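Local atomic coordinates of delta-1-pyrroline-5-carboxylate dehydrogenase, mitochondrial (Mus musculus, PDB entry 4E3X), a protein that catalyses the NAD-dependent oxidation of glutamate gamma-semialdehyde to glutamate, the final step of mitochondrial proline degradation. Residues Y428-Q440 with I448-D460. Residues are numbered along the deposited sequence; the frame is centred on the assembly and turned at random.
Sequences YVEPCIIESKDPQ and IFGPVLTVYVYPD
Glu435 OE2, which the extended Glu435 chain brings within 3.6 Å of Val457 CG2, is gripped by two donors: Lys437 NZ, in a salt bridge from above the carboxylate plane, and a water at 2.8 Å. The same water donates to Ser436 O and accepts from Val457 N, bridging parallel strands 432-436 and 452-458 in the sheet of the catalytic domain of an aldehyde dehydrogenase. The pair is a worked example of parallel bonding, in which every second residue of a strand bonds both ways to one neighbour: Cys432 and Ile434 use N and O toward 452-458, while Ile433 and Glu435 bond by their backbones to strand 413-417. Val455 N reaches Ile434 O at 2.7 Å, and the Ser436 N to Val455 O bond, 2.8 Å, is the last direct rung. Where strand 432-436 ends, the water takes over.

On one face Ile434 CD1 lies 3.7 Å from Val452 CG1, and Ile434 also packs on Ala407 of helix 394-409; on the other, Ile433 CG2 meets Val455 CG2, and Ile433 also touches Phe341 of helix 329-341. At the far end, Tyr456 has CG anti to its N (chi1 178°), which carries the ring alongside the turn after Ser436. Lys437 O lies at its edge, in plane, and Ser436 OG donates to Asp438 O. Pro439 CB sits over the Tyr456 ring centroid at 3.7 Å, only 6° off the normal, a CH-pi contact, with Pro439 CD 3.5 Å from Tyr456 CE1.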
ATOM      1  N   TYR B 428     -18.983  22.019  28.052  1.00 12.38           N
ATOM      2  CA  TYR B 428     -19.957  21.000  28.411  1.00 12.49           C
ATOM      3  C   TYR B 428     -21.178  20.944  27.502  1.00 12.76           C
ATOM      4  O   TYR B 428     -21.915  21.923  27.358  1.00 14.65           O
ATOM      5  CB  TYR B 428     -20.406  21.196  29.855  1.00 13.59           C
ATOM      6  CG  TYR B 428     -19.455  20.650  30.899  1.00 13.74           C
ATOM      7  CD1 TYR B 428     -19.260  19.279  31.047  1.00 13.41           C
ATOM      8  CD2 TYR B 428     -18.786  21.502  31.767  1.00 14.01           C
ATOM      9  CE1 TYR B 428     -18.414  18.779  32.017  1.00 13.32           C
ATOM     10  CE2 TYR B 428     -17.939  21.009  32.743  1.00 13.75           C
ATOM     11  CZ  TYR B 428     -17.762  19.648  32.866  1.00 13.46           C
ATOM     12  OH  TYR B 428     -16.929  19.159  33.843  1.00 14.69           O
ATOM     13  N   VAL B 429     -21.400  19.771  26.917  1.00 12.07           N
ATOM     14  CA  VAL B 429     -22.570  19.506  26.083  1.00 12.57           C
ATOM     15  C   VAL B 429     -23.304  18.290  26.634  1.00 13.02           C
ATOM     16  O   VAL B 429     -22.698  17.236  26.832  1.00 13.39           O
ATOM     17  CB  VAL B 429     -22.150  19.209  24.626  1.00 12.75           C
ATOM     18  CG1 VAL B 429     -23.376  18.983  23.744  1.00 13.33           C
ATOM     19  CG2 VAL B 429     -21.288  20.341  24.084  1.00 13.37           C
ATOM     20  N   GLU B 430     -24.603  18.433  26.896  1.00 13.22           N
ATOM     21  CA  GLU B 430     -25.404  17.292  27.328  1.00 14.15           C
ATOM     22  C   GLU B 430     -25.553  16.290  26.184  1.00 12.72           C
ATOM     23  O   GLU B 430     -25.508  16.673  25.012  1.00 12.96           O
ATOM     24  CB  GLU B 430     -26.790  17.751  27.791  1.00 16.92           C
ATOM     25  CG  GLU B 430     -26.767  18.653  29.014  1.00 21.04           C
ATOM     26  CD  GLU B 430     -26.085  18.009  30.209  1.00 25.41           C
ATOM     27  OE1 GLU B 430     -25.292  18.701  30.884  1.00 27.92           O
ATOM     28  OE2 GLU B 430     -26.345  16.817  30.482  1.00 26.44           O
ATOM     29  N   PRO B 431     -25.740  15.002  26.516  1.00 13.24           N
ATOM     30  CA  PRO B 431     -26.026  14.052  25.442  1.00 12.91           C
ATOM     31  C   PRO B 431     -27.357  14.412  24.793  1.00 13.21           C
ATOM     32  O   PRO B 431     -28.300  14.795  25.492  1.00 14.41           O
ATOM     33  CB  PRO B 431     -26.117  12.709  26.174  1.00 13.29           C
ATOM     34  CG  PRO B 431     -26.459  13.057  27.578  1.00 13.78           C
ATOM     35  CD  PRO B 431     -25.776  14.368  27.846  1.00 13.64           C
ATOM     36  N   CYS B 432     -27.425  14.313  23.471  1.00 12.64           N
ATOM     37  CA  CYS B 432     -28.613  14.733  22.751  1.00 13.37           C
ATOM     38  C   CYS B 432     -29.109  13.626  21.836  1.00 12.67           C
ATOM     39  O   CYS B 432     -28.338  13.052  21.074  1.00 12.47           O
ATOM     40  CB  CYS B 432     -28.321  15.998  21.939  1.00 15.12           C
ATOM     41  SG  CYS B 432     -29.764  16.719  21.118  1.00 16.27           S
ATOM     42  N   ILE B 433     -30.403  13.332  21.921  1.00 12.33           N
ATOM     43  CA  ILE B 433     -31.046  12.369  21.040  1.00 12.19           C
ATOM     44  C   ILE B 433     -32.069  13.109  20.199  1.00 12.34           C
ATOM     45  O   ILE B 433     -32.937  13.799  20.736  1.00 13.26           O
ATOM     46  CB  ILE B 433     -31.740  11.243  21.824  1.00 12.48           C
ATOM     47  CG1 ILE B 433     -30.747  10.559  22.769  1.00 12.97           C
ATOM     48  CG2 ILE B 433     -32.367  10.241  20.868  1.00 13.45           C
ATOM     49  CD1 ILE B 433     -31.379   9.535  23.700  1.00 14.31           C
ATOM     50  N   ILE B 434     -31.952  12.958  18.885  1.00 12.43           N
ATOM     51  CA  ILE B 434     -32.781  13.671  17.922  1.00 13.63           C
ATOM     52  C   ILE B 434     -33.463  12.649  17.033  1.00 13.42           C
ATOM     53  O   ILE B 434     -32.839  11.653  16.654  1.00 13.98           O
ATOM     54  CB  ILE B 434     -31.893  14.588  17.044  1.00 14.21           C
ATOM     55  CG1 ILE B 434     -31.275  15.700  17.898  1.00 14.66           C
ATOM     56  CG2 ILE B 434     -32.666  15.142  15.839  1.00 14.71           C
ATOM     57  CD1 ILE B 434     -30.078  16.366  17.258  1.00 14.69           C
ATOM     58  N   GLU B 435     -34.739  12.867  16.715  1.00 13.96           N
ATOM     59  CA  GLU B 435     -35.396  12.044  15.711  1.00 14.29           C
ATOM     60  C   GLU B 435     -35.487  12.789  14.388  1.00 14.30           C
ATOM     61  O   GLU B 435     -35.898  13.955  14.346  1.00 14.57           O
ATOM     62  CB  GLU B 435     -36.800  11.603  16.149  1.00 15.69           C
ATOM     63  CG  GLU B 435     -37.463  10.729  15.088  1.00 17.27           C
ATOM     64  CD  GLU B 435     -38.819  10.189  15.486  1.00 18.49           C
ATOM     65  OE1 GLU B 435     -39.332  10.549  16.572  1.00 20.17           O
ATOM     66  OE2 GLU B 435     -39.378   9.400  14.694  1.00 18.68           O
ATOM     67  N   SER B 436     -35.097  12.119  13.310  1.00 13.89           N
ATOM     68  CA  SER B 436     -35.294  12.666  11.974  1.00 15.02           C
ATOM     69  C   SER B 436     -36.393  11.924  11.228  1.00 15.88           C
ATOM     70  O   SER B 436     -36.431  10.694  11.225  1.00 17.08           O
ATOM     71  CB  SER B 436     -34.009  12.591  11.155  1.00 14.95           C
ATOM     72  OG  SER B 436     -34.234  13.163   9.876  1.00 15.62           O
ATOM     73  N   LYS B 437     -37.286  12.680  10.596  1.00 16.32           N
ATOM     74  CA  LYS B 437     -38.291  12.093   9.722  1.00 17.51           C
ATOM     75  C   LYS B 437     -37.747  11.928   8.308  1.00 18.12           C
ATOM     76  O   LYS B 437     -38.402  11.338   7.453  1.00 19.56           O
ATOM     77  CB  LYS B 437     -39.551  12.961   9.693  1.00 18.99           C
ATOM     78  CG  LYS B 437     -40.209  13.147  11.053  1.00 21.48           C
ATOM     79  CD  LYS B 437     -40.690  11.826  11.635  1.00 24.01           C
ATOM     80  CE  LYS B 437     -41.422  12.047  12.953  1.00 26.24           C
ATOM     81  NZ  LYS B 437     -41.954  10.779  13.535  1.00 27.92           N
ATOM     82  N   ASP B 438     -36.548  12.457   8.075  1.00 16.68           N
ATOM     83  CA  ASP B 438     -35.914  12.423   6.760  1.00 17.02           C
ATOM     84  C   ASP B 438     -34.611  11.634   6.861  1.00 16.49           C
ATOM     85  O   ASP B 438     -33.660  12.086   7.496  1.00 16.52           O
ATOM     86  CB  ASP B 438     -35.648  13.857   6.289  1.00 19.39           C
ATOM     87  CG  ASP B 438     -34.969  13.931   4.931  1.00 22.17           C
ATOM     88  OD1 ASP B 438     -34.703  12.881   4.305  1.00 21.64           O
ATOM     89  OD2 ASP B 438     -34.705  15.069   4.483  1.00 24.77           O
ATOM     90  N   PRO B 439     -34.558  10.451   6.226  1.00 15.86           N
ATOM     91  CA  PRO B 439     -33.348   9.632   6.366  1.00 15.61           C
ATOM     92  C   PRO B 439     -32.128  10.246   5.673  1.00 16.01           C
ATOM     93  O   PRO B 439     -31.003   9.802   5.921  1.00 16.52           O
ATOM     94  CB  PRO B 439     -33.749   8.307   5.711  1.00 16.42           C
ATOM     95  CG  PRO B 439     -34.795   8.685   4.715  1.00 16.69           C
ATOM     96  CD  PRO B 439     -35.559   9.821   5.345  1.00 16.54           C
ATOM     97  N   GLN B 440     -32.344  11.266   4.846  1.00 16.57           N
ATOM     98  CA  GLN B 440     -31.244  11.933   4.151  1.00 17.73           C
ATOM     99  C   GLN B 440     -31.006  13.370   4.627  1.00 17.23           C
ATOM    100  O   GLN B 440     -30.376  14.158   3.926  1.00 18.57           O
ATOM    101  CB  GLN B 440     -31.463  11.911   2.635  1.00 20.03           C
ATOM    102  N   ILE B 448     -20.285  15.032  13.204  1.00 11.76           N
ATOM    103  CA  ILE B 448     -20.363  16.086  14.206  1.00 11.40           C
ATOM    104  C   ILE B 448     -19.242  16.002  15.247  1.00 11.32           C
ATOM    105  O   ILE B 448     -18.738  17.030  15.704  1.00 11.81           O
ATOM    106  CB  ILE B 448     -21.739  16.071  14.895  1.00 11.38           C
ATOM    107  CG1 ILE B 448     -22.843  16.338  13.869  1.00 13.03           C
ATOM    108  CG2 ILE B 448     -21.797  17.096  16.022  1.00 12.08           C
ATOM    109  CD1 ILE B 448     -24.235  16.159  14.413  1.00 14.80           C
ATOM    110  N   PHE B 449     -18.853  14.784  15.617  1.00 10.87           N
ATOM    111  CA  PHE B 449     -17.826  14.585  16.646  1.00 10.84           C
ATOM    112  C   PHE B 449     -18.270  15.203  17.974  1.00 11.14           C
ATOM    113  O   PHE B 449     -17.535  15.940  18.631  1.00 12.29           O
ATOM    114  CB  PHE B 449     -16.449  15.107  16.186  1.00 10.98           C
ATOM    115  CG  PHE B 449     -15.389  14.043  16.126  1.00 10.99           C
ATOM    116  CD1 PHE B 449     -14.281  14.102  16.955  1.00 12.11           C
ATOM    117  CD2 PHE B 449     -15.513  12.973  15.255  1.00 11.35           C
ATOM    118  CE1 PHE B 449     -13.305  13.118  16.905  1.00 12.95           C
ATOM    119  CE2 PHE B 449     -14.543  11.990  15.193  1.00 12.09           C
ATOM    120  CZ  PHE B 449     -13.437  12.060  16.021  1.00 12.98           C
ATOM    121  N   GLY B 450     -19.500  14.884  18.353  1.00 10.37           N
ATOM    122  CA  GLY B 450     -20.080  15.343  19.601  1.00 10.20           C
ATOM    123  C   GLY B 450     -21.145  14.358  20.036  1.00  9.83           C
ATOM    124  O   GLY B 450     -21.421  13.400  19.323  1.00  9.82           O
ATOM    125  N   PRO B 451     -21.752  14.588  21.211  1.00  9.59           N
ATOM    126  CA  PRO B 451     -22.692  13.614  21.774  1.00 10.34           C
ATOM    127  C   PRO B 451     -24.091  13.808  21.205  1.00 11.07           C
ATOM    128  O   PRO B 451     -25.021  14.178  21.913  1.00 11.89           O
ATOM    129  CB  PRO B 451     -22.650  13.929  23.272  1.00 11.00           C
ATOM    130  CG  PRO B 451     -22.350  15.386  23.331  1.00 10.79           C
ATOM    131  CD  PRO B 451     -21.446  15.676  22.153  1.00 10.25           C
ATOM    132  N   VAL B 452     -24.217  13.562  19.907  1.00 11.02           N
ATOM    133  CA  VAL B 452     -25.432  13.876  19.167  1.00 11.62           C
ATOM    134  C   VAL B 452     -25.859  12.684  18.324  1.00 11.85           C
ATOM    135  O   VAL B 452     -25.245  12.367  17.299  1.00 12.57           O
ATOM    136  CB  VAL B 452     -25.233  15.117  18.272  1.00 12.89           C
ATOM    137  CG1 VAL B 452     -26.535  15.477  17.560  1.00 14.03           C
ATOM    138  CG2 VAL B 452     -24.753  16.300  19.108  1.00 13.74           C
ATOM    139  N   LEU B 453     -26.913  12.015  18.777  1.00 11.77           N
ATOM    140  CA  LEU B 453     -27.418  10.820  18.127  1.00 11.44           C
ATOM    141  C   LEU B 453     -28.700  11.142  17.382  1.00 11.11           C
ATOM    142  O   LEU B 453     -29.626  11.727  17.953  1.00 12.54           O
ATOM    143  CB  LEU B 453     -27.701   9.747  19.176  1.00 11.23           C
ATOM    144  CG  LEU B 453     -28.347   8.451  18.681  1.00 12.34           C
ATOM    145  CD1 LEU B 453     -27.420   7.713  17.721  1.00 12.12           C
ATOM    146  CD2 LEU B 453     -28.722   7.578  19.860  1.00 13.65           C
ATOM    147  N   THR B 454     -28.752  10.777  16.105  1.00 10.49           N
ATOM    148  CA  THR B 454     -29.970  10.951  15.315  1.00 11.03           C
ATOM    149  C   THR B 454     -30.609   9.602  15.015  1.00 10.74           C
ATOM    150  O   THR B 454     -29.920   8.662  14.610  1.00 11.82           O
ATOM    151  CB  THR B 454     -29.708  11.699  13.997  1.00 12.25           C
ATOM    152  OG1 THR B 454     -29.066  12.949  14.278  1.00 12.81           O
ATOM    153  CG2 THR B 454     -31.018  11.961  13.267  1.00 12.72           C
ATOM    154  N   VAL B 455     -31.925   9.522  15.218  1.00 10.77           N
ATOM    155  CA  VAL B 455     -32.672   8.288  15.042  1.00 11.11           C
ATOM    156  C   VAL B 455     -33.628   8.408  13.863  1.00 11.87           C
ATOM    157  O   VAL B 455     -34.335   9.407  13.731  1.00 11.58           O
ATOM    158  CB  VAL B 455     -33.518   7.976  16.300  1.00 12.05           C
ATOM    159  CG1 VAL B 455     -34.201   6.617  16.177  1.00 13.02           C
ATOM    160  CG2 VAL B 455     -32.659   8.052  17.561  1.00 13.15           C
ATOM    161  N   TYR B 456     -33.649   7.385  13.015  1.00 10.86           N
ATOM    162  CA  TYR B 456     -34.636   7.287  11.948  1.00 11.01           C
ATOM    163  C   TYR B 456     -35.457   6.021  12.146  1.00 11.25           C
ATOM    164  O   TYR B 456     -34.900   4.925  12.234  1.00 11.18           O
ATOM    165  CB  TYR B 456     -33.965   7.266  10.566  1.00 11.58           C
ATOM    166  CG  TYR B 456     -34.977   7.124   9.454  1.00 13.81           C
ATOM    167  CD1 TYR B 456     -35.843   8.168   9.146  1.00 15.05           C
ATOM    168  CD2 TYR B 456     -35.096   5.938   8.735  1.00 14.34           C
ATOM    169  CE1 TYR B 456     -36.783   8.044   8.145  1.00 16.57           C
ATOM    170  CE2 TYR B 456     -36.038   5.806   7.729  1.00 15.77           C
ATOM    171  CZ  TYR B 456     -36.876   6.864   7.443  1.00 16.89           C
ATOM    172  OH  TYR B 456     -37.816   6.748   6.447  1.00 19.48           O
ATOM    173  N   VAL B 457     -36.780   6.177  12.220  1.00 11.26           N
ATOM    174  CA  VAL B 457     -37.688   5.058  12.445  1.00 11.48           C
ATOM    175  C   VAL B 457     -38.263   4.605  11.108  1.00 12.16           C
ATOM    176  O   VAL B 457     -38.885   5.396  10.400  1.00 14.03           O
ATOM    177  CB  VAL B 457     -38.832   5.436  13.416  1.00 12.11           C
ATOM    178  CG1 VAL B 457     -39.743   4.240  13.643  1.00 13.06           C
ATOM    179  CG2 VAL B 457     -38.257   5.937  14.737  1.00 12.20           C
ATOM    180  N   TYR B 458     -38.044   3.339  10.761  1.00 11.44           N
ATOM    181  CA  TYR B 458     -38.494   2.817   9.470  1.00 11.88           C
ATOM    182  C   TYR B 458     -39.596   1.766   9.645  1.00 12.49           C
ATOM    183  O   TYR B 458     -39.586   1.010  10.614  1.00 12.72           O
ATOM    184  CB  TYR B 458     -37.306   2.238   8.682  1.00 11.62           C
ATOM    185  CG  TYR B 458     -36.742   0.942   9.244  1.00 10.90           C
ATOM    186  CD1 TYR B 458     -37.224  -0.291   8.807  1.00 10.92           C
ATOM    187  CD2 TYR B 458     -35.740   0.948  10.213  1.00 10.94           C
ATOM    188  CE1 TYR B 458     -36.726  -1.475   9.311  1.00 11.44           C
ATOM    189  CE2 TYR B 458     -35.236  -0.242  10.724  1.00 11.58           C
ATOM    190  CZ  TYR B 458     -35.736  -1.448  10.269  1.00 11.10           C
ATOM    191  OH  TYR B 458     -35.255  -2.645  10.750  1.00 11.59           O
ATOM    192  N   PRO B 459     -40.559   1.718   8.709  1.00 13.12           N
ATOM    193  CA  PRO B 459     -41.584   0.670   8.790  1.00 13.70           C
ATOM    194  C   PRO B 459     -40.940  -0.703   8.639  1.00 13.20           C
ATOM    195  O   PRO B 459     -40.097  -0.859   7.757  1.00 12.59           O
ATOM    196  CB  PRO B 459     -42.490   0.961   7.586  1.00 14.98           C
ATOM    197  CG  PRO B 459     -42.230   2.395   7.235  1.00 15.42           C
ATOM    198  CD  PRO B 459     -40.782   2.633   7.575  1.00 14.73           C
ATOM    199  N   ASP B 460     -41.335  -1.668   9.469  1.00 13.20           N
ATOM    200  CA  ASP B 460     -40.732  -3.002   9.453  1.00 14.42           C
ATOM    201  C   ASP B 460     -40.656  -3.584   8.047  1.00 13.81           C
ATOM    202  O   ASP B 460     -39.641  -4.172   7.665  1.00 13.71           O
ATOM    203  CB  ASP B 460     -41.496  -3.978  10.357  1.00 14.91           C
ATOM    204  CG  ASP B 460     -41.353  -3.657  11.832  1.00 15.30           C
ATOM    205  OD1 ASP B 460     -41.577  -2.490  12.217  1.00 15.35           O
ATOM    206  OD2 ASP B 460     -41.030  -4.582  12.609  1.00 15.80           O
TER
HETATM  207  O   HOH W   1     -38.093   8.855  12.251  1.00 17.01           O